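Local coordinates for protein methyltransferase type 12 (Clostridium thermocellum, PDB 3JWG) that probably methylates the 2'-oxygen of the 3'-terminal nucleotide of small RNAs, with S-adenosylmethionine as methyl donor, through this methyltransferase domain of bacterial Hen1, at residues I34-G39 with K98-Y103; T57-S62 with S91-R96; D104-I109 with E129-Q134. All coordinates share one frame; numbering follows the deposited sequence.

Interaction 1 of 3, residues I34-G39 with K98-Y103. With MG (magnesium ion), chain B.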
ATOM      1  N   ILE A  34      -7.209   4.314   3.656  1.00 14.78           N
ATOM      2  CA  ILE A  34      -6.222   4.192   4.713  1.00 14.49           C
ATOM      3  C   ILE A  34      -4.975   3.541   4.117  1.00 16.48           C
ATOM      4  O   ILE A  34      -5.047   2.471   3.505  1.00 16.78           O
ATOM      5  CB  ILE A  34      -6.761   3.364   5.911  1.00 15.38           C
ATOM      6  CG1 ILE A  34      -5.681   3.257   6.990  1.00 17.37           C
ATOM      7  CG2 ILE A  34      -7.227   1.990   5.453  1.00 16.14           C
ATOM      8  CD1 ILE A  34      -6.175   2.663   8.285  1.00 16.94           C
ATOM      9  N   ASP A  35      -3.839   4.206   4.274  1.00 14.61           N
ATOM     10  CA  ASP A  35      -2.583   3.695   3.736  1.00 16.18           C
ATOM     11  C   ASP A  35      -1.780   3.096   4.875  1.00 15.41           C
ATOM     12  O   ASP A  35      -1.275   3.806   5.752  1.00 15.60           O
ATOM     13  CB  ASP A  35      -1.817   4.830   3.046  1.00 15.85           C
ATOM     14  CG  ASP A  35      -0.556   4.354   2.339  1.00 17.38           C
ATOM     15  OD1 ASP A  35      -0.506   3.192   1.873  1.00 20.25           O
ATOM     16  OD2 ASP A  35       0.383   5.167   2.234  1.00 21.51           O
ATOM     17  N   LEU A  36      -1.696   1.772   4.866  1.00 15.92           N
ATOM     18  CA  LEU A  36      -0.975   1.033   5.883  1.00 17.13           C
ATOM     19  C   LEU A  36       0.506   0.971   5.494  1.00 18.09           C
ATOM     20  O   LEU A  36       0.868   0.346   4.495  1.00 15.85           O
ATOM     21  CB  LEU A  36      -1.588  -0.365   6.005  1.00 16.21           C
ATOM     22  CG  LEU A  36      -3.087  -0.314   6.338  1.00 19.12           C
ATOM     23  CD1 LEU A  36      -3.701  -1.701   6.268  1.00 17.58           C
ATOM     24  CD2 LEU A  36      -3.266   0.298   7.736  1.00 18.93           C
ATOM     25  N   GLY A  37       1.341   1.639   6.292  1.00 18.70           N
ATOM     26  CA  GLY A  37       2.772   1.707   6.037  1.00 18.36           C
ATOM     27  C   GLY A  37       3.024   2.908   5.149  1.00 19.12           C
ATOM     28  O   GLY A  37       3.791   2.837   4.183  1.00 17.04           O
ATOM     29  N   CYS A  38       2.389   4.025   5.491  1.00 17.45           N
ATOM     30  CA  CYS A  38       2.477   5.249   4.701  1.00 18.75           C
ATOM     31  C   CYS A  38       3.850   5.878   4.513  1.00 18.84           C
ATOM     32  O   CYS A  38       4.029   6.693   3.612  1.00 19.44           O
ATOM     33  CB  CYS A  38       1.518   6.305   5.265  1.00 20.15           C
ATOM     34  SG  CYS A  38       1.999   6.979   6.884  1.00 22.79           S
ATOM     35  N   GLY A  39       4.818   5.522   5.349  1.00 22.40           N
ATOM     36  CA  GLY A  39       6.137   6.112   5.200  1.00 23.06           C
ATOM     37  C   GLY A  39       6.069   7.627   5.326  1.00 25.90           C
ATOM     38  O   GLY A  39       5.359   8.142   6.191  1.00 24.25           O
ATOM     39  N   LYS A  98      -9.272  -0.373  16.388  1.00 24.11           N
ATOM     40  CA  LYS A  98     -10.549   0.188  15.968  1.00 25.09           C
ATOM     41  C   LYS A  98     -10.412   1.282  14.925  1.00 21.85           C
ATOM     42  O   LYS A  98     -11.335   1.526  14.151  1.00 23.84           O
ATOM     43  CB  LYS A  98     -11.313   0.738  17.176  1.00 24.31           C
ATOM     44  CG  LYS A  98     -11.753  -0.326  18.169  1.00 28.56           C
ATOM     45  CD  LYS A  98     -12.509   0.304  19.332  1.00 30.99           C
ATOM     46  CE  LYS A  98     -12.795  -0.715  20.423  1.00 33.89           C
ATOM     47  NZ  LYS A  98     -13.323  -0.060  21.657  1.00 36.34           N
ATOM     48  N   ARG A  99      -9.260   1.935  14.905  1.00 22.95           N
ATOM     49  CA  ARG A  99      -9.014   3.016  13.962  1.00 22.82           C
ATOM     50  C   ARG A  99      -8.825   2.529  12.525  1.00 23.53           C
ATOM     51  O   ARG A  99      -8.686   3.343  11.612  1.00 23.69           O
ATOM     52  CB  ARG A  99      -7.797   3.819  14.407  1.00 23.02           C
ATOM     53  CG  ARG A  99      -8.002   4.570  15.721  1.00 25.49           C
ATOM     54  CD  ARG A  99      -6.712   5.203  16.201  1.00 24.75           C
ATOM     55  NE  ARG A  99      -5.710   4.205  16.560  1.00 26.75           N
ATOM     56  CZ  ARG A  99      -4.486   4.504  16.978  1.00 26.69           C
ATOM     57  NH1 ARG A  99      -4.118   5.773  17.083  1.00 26.95           N
ATOM     58  NH2 ARG A  99      -3.629   3.538  17.293  1.00 28.41           N
ATOM     59  N   PHE A 100      -8.820   1.212  12.327  1.00 22.35           N
ATOM     60  CA  PHE A 100      -8.657   0.640  10.986  1.00 23.35           C
ATOM     61  C   PHE A 100     -10.012   0.460  10.307  1.00 23.24           C
ATOM     62  O   PHE A 100     -10.096   0.279   9.094  1.00 21.51           O
ATOM     63  CB  PHE A 100      -7.984  -0.738  11.046  1.00 23.45           C
ATOM     64  CG  PHE A 100      -6.547  -0.710  11.488  1.00 24.00           C
ATOM     65  CD1 PHE A 100      -5.720   0.360  11.167  1.00 26.99           C
ATOM     66  CD2 PHE A 100      -6.007  -1.787  12.189  1.00 27.48           C
ATOM     67  CE1 PHE A 100      -4.376   0.360  11.535  1.00 28.38           C
ATOM     68  CE2 PHE A 100      -4.662  -1.797  12.560  1.00 26.83           C
ATOM     69  CZ  PHE A 100      -3.847  -0.723  12.232  1.00 27.96           C
ATOM     70  N   SER A 101     -11.071   0.520  11.106  1.00 24.16           N
ATOM     71  CA  SER A 101     -12.428   0.311  10.624  1.00 23.09           C
ATOM     72  C   SER A 101     -13.079   1.451   9.847  1.00 22.32           C
ATOM     73  O   SER A 101     -12.760   2.625  10.050  1.00 20.54           O
ATOM     74  CB  SER A 101     -13.328  -0.033  11.810  1.00 24.17           C
ATOM     75  OG  SER A 101     -12.668  -0.913  12.700  1.00 24.91           O
ATOM     76  N   GLY A 102     -13.994   1.074   8.955  1.00 21.31           N
ATOM     77  CA  GLY A 102     -14.757   2.044   8.188  1.00 21.92           C
ATOM     78  C   GLY A 102     -14.223   2.617   6.888  1.00 22.64           C
ATOM     79  O   GLY A 102     -14.834   3.533   6.337  1.00 20.42           O
ATOM     80  N   TYR A 103     -13.113   2.093   6.375  1.00 19.02           N
ATOM     81  CA  TYR A 103     -12.557   2.628   5.134  1.00 16.38           C
ATOM     82  C   TYR A 103     -13.078   1.924   3.893  1.00 16.17           C
ATOM     83  O   TYR A 103     -13.485   0.767   3.956  1.00 16.44           O
ATOM     84  CB  TYR A 103     -11.023   2.563   5.186  1.00 14.76           C
ATOM     85  CG  TYR A 103     -10.454   3.575   6.141  1.00 16.40           C
ATOM     86  CD1 TYR A 103     -10.163   4.870   5.718  1.00 14.28           C
ATOM     87  CD2 TYR A 103     -10.315   3.276   7.502  1.00 15.88           C
ATOM     88  CE1 TYR A 103      -9.755   5.850   6.623  1.00 16.88           C
ATOM     89  CE2 TYR A 103      -9.913   4.248   8.418  1.00 17.75           C
ATOM     90  CZ  TYR A 103      -9.639   5.531   7.974  1.00 19.35           C
ATOM     91  OH  TYR A 103      -9.280   6.510   8.872  1.00 17.17           O
TER
HETATM   92 MG    MG B 220       3.713   2.385   1.925  1.00 24.24          MG
HETATM   93  O   HOH W   1       2.540   4.406   0.911  1.00 17.75           O
HETATM   94  O   HOH W   2       1.505   1.482   2.278  1.00 15.00           O
HETATM   95  O   HOH W   3       5.656   3.848   1.191  1.00 36.50           O
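Leu36, which packs against Phe100 across the contact, accepts at its backbone O a bond of 2.6 Å from a water oxygen. The same water donates to Asp35 OD1 at 2.7 Å and coordinates the magnesium, so one oxygen ties strand end, carboxylate and metal together. A second metal-bound water donates to Asp35 OD2, and Gly37 O reaches the ion directly at 2.3 Å. Gly37 is the third residue of a type II turn from Asp35 to Cys38, where its phi of 89° favours glycine.

The contact with 98-103 is apolar. Ile34 crosses Tyr103 at about a right angle: its CB lies over the ring centre, 3.7 Å from the centroid and 11° off the normal, a CH-pi contact. With CG1 anti to the backbone N (chi1 180°) and the chain extended beyond it, CD1 instead meets the edge of the neighbouring ring, 3.7 Å from Phe100 CD1. Leu36 CD2 approaches that ring obliquely, 4.0 Å from Phe100 CE1. The hydroxyl of Tyr103 is paired with Thr57 OG1 on the next strand.

Strand 32-36, ending in Asp-Leu and turning through Gly-Cys-Gly, fits the glycine-rich first motif of the Rossmann-like methyltransferases.

Interaction 2 of 3, residues T57-S62 with S91-R96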
ATOM      1  N   THR A  57      -6.097   8.574   5.530  1.00 18.03           N
ATOM      2  CA  THR A  57      -5.412   8.206   6.756  1.00 18.03           C
ATOM      3  C   THR A  57      -4.123   7.429   6.500  1.00 18.58           C
ATOM      4  O   THR A  57      -4.126   6.427   5.786  1.00 18.62           O
ATOM      5  CB  THR A  57      -6.332   7.355   7.644  1.00 18.66           C
ATOM      6  OG1 THR A  57      -7.529   8.093   7.925  1.00 18.98           O
ATOM      7  CG2 THR A  57      -5.631   6.987   8.950  1.00 18.74           C
ATOM      8  N   GLY A  58      -3.032   7.903   7.096  1.00 17.03           N
ATOM      9  CA  GLY A  58      -1.744   7.248   6.948  1.00 19.77           C
ATOM     10  C   GLY A  58      -1.329   6.606   8.258  1.00 21.64           C
ATOM     11  O   GLY A  58      -1.439   7.226   9.319  1.00 23.73           O
ATOM     12  N   VAL A  59      -0.862   5.362   8.193  1.00 19.90           N
ATOM     13  CA  VAL A  59      -0.433   4.633   9.382  1.00 19.97           C
ATOM     14  C   VAL A  59       0.978   4.088   9.156  1.00 21.13           C
ATOM     15  O   VAL A  59       1.294   3.600   8.071  1.00 16.03           O
ATOM     16  CB  VAL A  59      -1.371   3.437   9.670  1.00 19.04           C
ATOM     17  CG1 VAL A  59      -0.938   2.722  10.936  1.00 21.17           C
ATOM     18  CG2 VAL A  59      -2.815   3.913   9.791  1.00 21.35           C
ATOM     19  N   ASP A  60       1.832   4.190  10.169  1.00 22.48           N
ATOM     20  CA  ASP A  60       3.192   3.672  10.055  1.00 26.10           C
ATOM     21  C   ASP A  60       3.609   3.080  11.402  1.00 29.03           C
ATOM     22  O   ASP A  60       3.035   3.418  12.445  1.00 28.33           O
ATOM     23  CB  ASP A  60       4.164   4.780   9.636  1.00 28.47           C
ATOM     24  CG  ASP A  60       5.412   4.236   8.927  1.00 34.14           C
ATOM     25  OD1 ASP A  60       5.321   3.883   7.728  1.00 31.90           O
ATOM     26  OD2 ASP A  60       6.485   4.152   9.570  1.00 35.34           O
ATOM     27  N   VAL A  61       4.599   2.191  11.372  1.00 29.51           N
ATOM     28  CA  VAL A  61       5.099   1.541  12.581  1.00 31.50           C
ATOM     29  C   VAL A  61       6.069   2.433  13.339  1.00 32.33           C
ATOM     30  O   VAL A  61       6.243   2.287  14.547  1.00 34.61           O
ATOM     31  CB  VAL A  61       5.836   0.221  12.245  1.00 31.17           C
ATOM     32  CG1 VAL A  61       4.905  -0.728  11.519  1.00 30.01           C
ATOM     33  CG2 VAL A  61       7.061   0.510  11.389  1.00 28.52           C
ATOM     34  N   SER A  62       6.693   3.363  12.624  1.00 33.76           N
ATOM     35  CA  SER A  62       7.680   4.259  13.217  1.00 35.44           C
ATOM     36  C   SER A  62       7.199   5.664  13.565  1.00 36.29           C
ATOM     37  O   SER A  62       6.599   6.358  12.741  1.00 34.09           O
ATOM     38  CB  SER A  62       8.890   4.364  12.286  1.00 36.76           C
ATOM     39  OG  SER A  62       9.729   5.442  12.659  1.00 38.45           O
ATOM     40  N   SER A  91       1.131   2.587  14.536  1.00 28.01           N
ATOM     41  CA  SER A  91       0.603   1.255  14.788  1.00 28.03           C
ATOM     42  C   SER A  91       1.623   0.199  14.396  1.00 29.07           C
ATOM     43  O   SER A  91       2.391   0.388  13.455  1.00 28.87           O
ATOM     44  CB  SER A  91      -0.685   1.014  14.002  1.00 28.23           C
ATOM     45  OG  SER A  91      -1.113  -0.331  14.167  1.00 28.13           O
ATOM     46  N   SER A  92       1.618  -0.914  15.122  1.00 29.53           N
ATOM     47  CA  SER A  92       2.542  -2.004  14.850  1.00 32.25           C
ATOM     48  C   SER A  92       1.989  -2.915  13.754  1.00 33.33           C
ATOM     49  O   SER A  92       2.676  -3.826  13.300  1.00 33.64           O
ATOM     50  CB  SER A  92       2.791  -2.816  16.124  1.00 31.02           C
ATOM     51  OG  SER A  92       1.622  -3.508  16.529  1.00 35.02           O
ATOM     52  N   LEU A  93       0.746  -2.665  13.345  1.00 33.08           N
ATOM     53  CA  LEU A  93       0.093  -3.449  12.296  1.00 33.02           C
ATOM     54  C   LEU A  93       0.011  -4.931  12.662  1.00 34.86           C
ATOM     55  O   LEU A  93       0.206  -5.807  11.818  1.00 35.96           O
ATOM     56  CB  LEU A  93       0.853  -3.283  10.978  1.00 30.78           C
ATOM     57  CG  LEU A  93       1.034  -1.841  10.490  1.00 28.72           C
ATOM     58  CD1 LEU A  93       1.964  -1.800   9.283  1.00 29.13           C
ATOM     59  CD2 LEU A  93      -0.322  -1.252  10.146  1.00 29.57           C
ATOM     60  N   VAL A  94      -0.297  -5.210  13.923  1.00 36.04           N
ATOM     61  CA  VAL A  94      -0.384  -6.586  14.386  1.00 36.61           C
ATOM     62  C   VAL A  94      -1.684  -6.866  15.123  1.00 36.97           C
ATOM     63  O   VAL A  94      -2.173  -7.994  15.124  1.00 36.78           O
ATOM     64  CB  VAL A  94       0.803  -6.919  15.325  1.00 38.61           C
ATOM     65  CG1 VAL A  94       0.671  -8.340  15.865  1.00 39.35           C
ATOM     66  CG2 VAL A  94       2.115  -6.749  14.576  1.00 38.42           C
ATOM     67  N   TYR A  95      -2.254  -5.836  15.737  1.00 36.89           N
ATOM     68  CA  TYR A  95      -3.482  -6.010  16.499  1.00 37.48           C
ATOM     69  C   TYR A  95      -4.710  -5.343  15.895  1.00 35.48           C
ATOM     70  O   TYR A  95      -4.603  -4.474  15.033  1.00 35.02           O
ATOM     71  CB  TYR A  95      -3.267  -5.496  17.924  1.00 40.18           C
ATOM     72  CG  TYR A  95      -2.087  -6.141  18.610  1.00 43.49           C
ATOM     73  CD1 TYR A  95      -2.134  -7.476  19.008  1.00 45.13           C
ATOM     74  CD2 TYR A  95      -0.908  -5.429  18.823  1.00 44.69           C
ATOM     75  CE1 TYR A  95      -1.030  -8.091  19.601  1.00 47.53           C
ATOM     76  CE2 TYR A  95       0.201  -6.033  19.413  1.00 46.85           C
ATOM     77  CZ  TYR A  95       0.132  -7.363  19.798  1.00 47.50           C
ATOM     78  OH  TYR A  95       1.229  -7.965  20.372  1.00 50.64           O
ATOM     79  N   ARG A  96      -5.876  -5.771  16.364  1.00 35.60           N
ATOM     80  CA  ARG A  96      -7.151  -5.230  15.913  1.00 35.92           C
ATOM     81  C   ARG A  96      -7.305  -3.825  16.481  1.00 34.49           C
ATOM     82  O   ARG A  96      -7.692  -3.660  17.634  1.00 37.61           O
ATOM     83  CB  ARG A  96      -8.302  -6.105  16.415  1.00 38.65           C
ATOM     84  CG  ARG A  96      -9.689  -5.574  16.074  1.00 42.87           C
ATOM     85  CD  ARG A  96     -10.106  -5.949  14.662  1.00 47.26           C
ATOM     86  NE  ARG A  96     -11.321  -5.264  14.227  1.00 49.72           N
ATOM     87  CZ  ARG A  96     -11.354  -4.019  13.760  1.00 50.18           C
ATOM     88  NH1 ARG A  96     -10.235  -3.312  13.661  1.00 48.73           N
ATOM     89  NH2 ARG A  96     -12.508  -3.482  13.390  1.00 52.08           N
TER
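One clear hydrogen bond crosses between 57-62 and 91-96: Ser91 N donates to Asp60 O at 2.9 Å with an N-H...O angle of 159°. The donor is tilted 33° from the carbonyl plane. Beside it runs a weaker contact of the same backbones in the reverse direction, the CA-H of Val61 toward Ser91 O, with CA 3.1 Å from that oxygen.

Two side-chain-to-backbone bonds shape the turns that meet here. Asp60 OD2 accepts from Ser62 N at 3.2 Å, an Asx turn. Ser91 OG, anti to its backbone N (chi1 175°), lies beside its own carbonyl carbon and accepts from Leu93 N at 3.1 Å, an ST turn. The other carboxylate oxygen, Asp60 OD1, takes the N-H of Gly39, and Ser62 OG caps the following helix at Val65 N.

Apolar packing completes the contact. Val59 CG1 presses on Ser91 CB at 3.5 Å and also meets Leu93 CD2; Val59 and Leu93 lie antiparallel alongside one another. Leu93 CD1 lies 3.8 Å from Val61 CG1, where the side chains cross at about a right angle.

Asp60 ends the strand that is second in chain order, a place consistent with the acidic residue that class I methyltransferases commonly carry beside the S-adenosylmethionine pocket.

Interaction 3 of 3, residues D104-I109 with E129-Q134. With MG (magnesium ion), chain B.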
ATOM      1  N   ASP A 104     -13.083   2.633   2.765  1.00 15.40           N
ATOM      2  CA  ASP A 104     -13.548   2.047   1.507  1.00 15.26           C
ATOM      3  C   ASP A 104     -12.427   1.216   0.879  1.00 15.62           C
ATOM      4  O   ASP A 104     -12.677   0.233   0.184  1.00 15.73           O
ATOM      5  CB  ASP A 104     -13.957   3.131   0.501  1.00 17.39           C
ATOM      6  CG  ASP A 104     -15.183   3.909   0.938  1.00 19.18           C
ATOM      7  OD1 ASP A 104     -16.159   3.284   1.419  1.00 19.89           O
ATOM      8  OD2 ASP A 104     -15.167   5.146   0.781  1.00 19.88           O
ATOM      9  N   ALA A 105     -11.190   1.630   1.117  1.00 12.77           N
ATOM     10  CA  ALA A 105     -10.052   0.916   0.558  1.00 15.12           C
ATOM     11  C   ALA A 105      -8.810   1.079   1.413  1.00 15.76           C
ATOM     12  O   ALA A 105      -8.649   2.087   2.108  1.00 15.26           O
ATOM     13  CB  ALA A 105      -9.763   1.423  -0.859  1.00 15.13           C
ATOM     14  N   ALA A 106      -7.941   0.076   1.356  1.00 13.69           N
ATOM     15  CA  ALA A 106      -6.683   0.107   2.081  1.00 14.96           C
ATOM     16  C   ALA A 106      -5.584  -0.091   1.041  1.00 14.07           C
ATOM     17  O   ALA A 106      -5.730  -0.893   0.113  1.00 15.94           O
ATOM     18  CB  ALA A 106      -6.626  -1.015   3.125  1.00 13.37           C
ATOM     19  N   THR A 107      -4.503   0.663   1.182  1.00 14.29           N
ATOM     20  CA  THR A 107      -3.368   0.550   0.275  1.00 15.62           C
ATOM     21  C   THR A 107      -2.177   0.040   1.089  1.00 15.38           C
ATOM     22  O   THR A 107      -1.986   0.419   2.251  1.00 16.29           O
ATOM     23  CB  THR A 107      -3.027   1.908  -0.386  1.00 15.77           C
ATOM     24  OG1 THR A 107      -2.816   2.893   0.628  1.00 18.28           O
ATOM     25  CG2 THR A 107      -4.176   2.366  -1.296  1.00 16.40           C
ATOM     26  N   VAL A 108      -1.387  -0.825   0.465  1.00 13.79           N
ATOM     27  CA  VAL A 108      -0.233  -1.450   1.093  1.00 14.86           C
ATOM     28  C   VAL A 108       0.921  -1.377   0.098  1.00 15.46           C
ATOM     29  O   VAL A 108       1.023  -2.201  -0.808  1.00 16.55           O
ATOM     30  CB  VAL A 108      -0.553  -2.932   1.405  1.00 13.54           C
ATOM     31  CG1 VAL A 108       0.609  -3.589   2.130  1.00 14.97           C
ATOM     32  CG2 VAL A 108      -1.834  -3.014   2.235  1.00 14.47           C
ATOM     33  N   ILE A 109       1.779  -0.377   0.264  1.00 16.17           N
ATOM     34  CA  ILE A 109       2.900  -0.175  -0.643  1.00 19.00           C
ATOM     35  C   ILE A 109       4.234  -0.305   0.090  1.00 19.13           C
ATOM     36  O   ILE A 109       4.448   0.325   1.118  1.00 19.73           O
ATOM     37  CB  ILE A 109       2.806   1.220  -1.296  1.00 19.58           C
ATOM     38  CG1 ILE A 109       1.412   1.406  -1.899  1.00 20.04           C
ATOM     39  CG2 ILE A 109       3.897   1.385  -2.355  1.00 22.30           C
ATOM     40  CD1 ILE A 109       1.139   2.801  -2.408  1.00 22.02           C
ATOM     41  N   GLU A 129      -9.107  -9.140   7.565  1.00 23.28           N
ATOM     42  CA  GLU A 129     -10.135  -9.501   8.537  1.00 27.58           C
ATOM     43  C   GLU A 129     -10.539  -8.312   9.404  1.00 27.55           C
ATOM     44  O   GLU A 129     -11.723  -8.050   9.583  1.00 29.63           O
ATOM     45  CB  GLU A 129      -9.659 -10.653   9.423  1.00 28.43           C
ATOM     46  CG  GLU A 129     -10.754 -11.265  10.281  1.00 33.19           C
ATOM     47  CD  GLU A 129     -10.231 -12.338  11.214  1.00 36.97           C
ATOM     48  OE1 GLU A 129      -9.662 -13.337  10.724  1.00 36.82           O
ATOM     49  OE2 GLU A 129     -10.391 -12.179  12.444  1.00 40.61           O
ATOM     50  N   PHE A 130      -9.554  -7.593   9.932  1.00 27.77           N
ATOM     51  CA  PHE A 130      -9.819  -6.434  10.784  1.00 29.12           C
ATOM     52  C   PHE A 130     -10.265  -5.213   9.971  1.00 28.32           C
ATOM     53  O   PHE A 130     -11.372  -4.704  10.148  1.00 31.15           O
ATOM     54  CB  PHE A 130      -8.567  -6.074  11.593  1.00 31.15           C
ATOM     55  CG  PHE A 130      -8.084  -7.174  12.510  1.00 34.42           C
ATOM     56  CD1 PHE A 130      -6.852  -7.064  13.149  1.00 35.04           C
ATOM     57  CD2 PHE A 130      -8.865  -8.304  12.753  1.00 36.34           C
ATOM     58  CE1 PHE A 130      -6.399  -8.060  14.018  1.00 35.69           C
ATOM     59  CE2 PHE A 130      -8.420  -9.308  13.624  1.00 37.45           C
ATOM     60  CZ  PHE A 130      -7.186  -9.183  14.255  1.00 35.96           C
ATOM     61  N   THR A 131      -9.407  -4.749   9.074  1.00 23.47           N
ATOM     62  CA  THR A 131      -9.724  -3.587   8.256  1.00 21.07           C
ATOM     63  C   THR A 131     -10.815  -3.972   7.251  1.00 20.60           C
ATOM     64  O   THR A 131     -11.828  -3.286   7.123  1.00 16.83           O
ATOM     65  CB  THR A 131      -8.453  -3.098   7.553  1.00 21.66           C
ATOM     66  OG1 THR A 131      -7.397  -3.042   8.521  1.00 22.73           O
ATOM     67  CG2 THR A 131      -8.649  -1.710   6.970  1.00 21.21           C
ATOM     68  N   ARG A 132     -10.592  -5.079   6.551  1.00 18.50           N
ATOM     69  CA  ARG A 132     -11.549  -5.621   5.589  1.00 19.17           C
ATOM     70  C   ARG A 132     -12.317  -4.597   4.747  1.00 18.27           C
ATOM     71  O   ARG A 132     -13.550  -4.547   4.793  1.00 18.35           O
ATOM     72  CB  ARG A 132     -12.540  -6.519   6.351  1.00 19.52           C
ATOM     73  CG  ARG A 132     -13.315  -7.514   5.505  1.00 19.86           C
ATOM     74  CD  ARG A 132     -14.045  -8.519   6.404  1.00 24.32           C
ATOM     75  NE  ARG A 132     -14.729  -9.559   5.638  1.00 20.64           N
ATOM     76  CZ  ARG A 132     -14.124 -10.573   5.022  1.00 25.03           C
ATOM     77  NH1 ARG A 132     -12.801 -10.710   5.075  1.00 24.06           N
ATOM     78  NH2 ARG A 132     -14.846 -11.446   4.330  1.00 22.70           N
ATOM     79  N   PRO A 133     -11.604  -3.777   3.954  1.00 16.96           N
ATOM     80  CA  PRO A 133     -12.275  -2.776   3.116  1.00 16.67           C
ATOM     81  C   PRO A 133     -12.784  -3.408   1.814  1.00 16.64           C
ATOM     82  O   PRO A 133     -12.396  -4.524   1.466  1.00 16.61           O
ATOM     83  CB  PRO A 133     -11.176  -1.743   2.873  1.00 14.98           C
ATOM     84  CG  PRO A 133      -9.949  -2.627   2.741  1.00 16.44           C
ATOM     85  CD  PRO A 133     -10.136  -3.636   3.873  1.00 16.33           C
ATOM     86  N   GLN A 134     -13.651  -2.695   1.100  1.00 16.40           N
ATOM     87  CA  GLN A 134     -14.192  -3.209  -0.152  1.00 16.03           C
ATOM     88  C   GLN A 134     -13.064  -3.485  -1.149  1.00 14.91           C
ATOM     89  O   GLN A 134     -13.121  -4.446  -1.914  1.00 16.73           O
ATOM     90  CB  GLN A 134     -15.178  -2.208  -0.752  1.00 16.99           C
ATOM     91  CG  GLN A 134     -15.667  -2.602  -2.135  1.00 21.63           C
ATOM     92  CD  GLN A 134     -16.474  -3.887  -2.135  1.00 23.75           C
ATOM     93  OE1 GLN A 134     -16.552  -4.578  -3.151  1.00 30.39           O
ATOM     94  NE2 GLN A 134     -17.090  -4.205  -1.002  1.00 23.46           N
TER
HETATM   95 MG    MG B 220       3.713   2.385   1.925  1.00 24.24          MG
HETATM   96  O   HOH W   2       1.505   1.482   2.278  1.00 15.00           O
HETATM   97  O   HOH W   1       2.540   4.406   0.911  1.00 17.75           O
HETATM   98  O   HOH W   3       5.656   3.848   1.191  1.00 36.50           O
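Ala105 and Pro133 bring the two backbones together, their CA atoms 5.0 Å apart. The run from Asp104 to Ala106 enters strand 105-109, whereas Thr131 to Gln134 leaves a helix, and the end-to-end directions of these two pieces differ by 122°. The helix finishes in a wider, pi-type turn over 129-131. Arg132 then breaks the helical conformation with a positive phi of 38°, and the chain turns there to set Pro133 against the start of the strand.

The proline ring does most of the packing. Its CG lies 3.6 Å from Ala106 N and 3.7 Å from Ala106 CB, touching backbone and methyl together, while Pro133 CB sits 3.7 Å from Ala105 CA. Two residues earlier, Thr131 CG2 makes a looser approach to Ala106 CB at 4.4 Å; Thr131 OG1 faces its own helix and is hydrogen-bonded to Val126 O. Gln134 touches with its root, CB standing 3.6 Å from Asp104 O. Its CG, anti to the backbone N (chi1 174°), carries the side chain off the contact, toward Thr208 and Leu209 of strand 202-209. The Asp104 side chain starts away from the contact, and its OD2 accepts from Lys31 N and Lys32 N.

At the far end of the strand Ile109 serves the metal: its O binds the magnesium at 2.3 Å. Ile109 N donates to a water oxygen 2.8 Å away, and the ion holds that water too.

The contact closes the beta-alpha-beta crossover of strand 105-109, helix 117-131 and strand 135-141. Strand 105-109 lies between strands 32-36 and 135-141, with Leu127 of the crossover helix against Ala106 and Leu25 of helix 13-27 against Ala105.

In the fold
Interactions 1 and 3 are buried contacts and interaction 2 is partly buried, reaching the surface through Val61 and Ser92. All three are attached to one sheet, in which strand 32-36 runs between 55-60 and 105-109. Interactions 1 and 3 share the magnesium: its protein ligands come from the end of strand 105-109 and the turn just after strand 32-36, and one metal-bound water bonds to both strands. Thr107 OG1 adds a hydrogen bond to Asp35 OD1. Apolar packing means rings in interaction 1 and proline on alanine in interaction 3; interaction 2 has a clear backbone hydrogen bond as well as apolar packing. Phe100 touches both Ser91 and Thr131, so the loop before strand 105-109 meets all three.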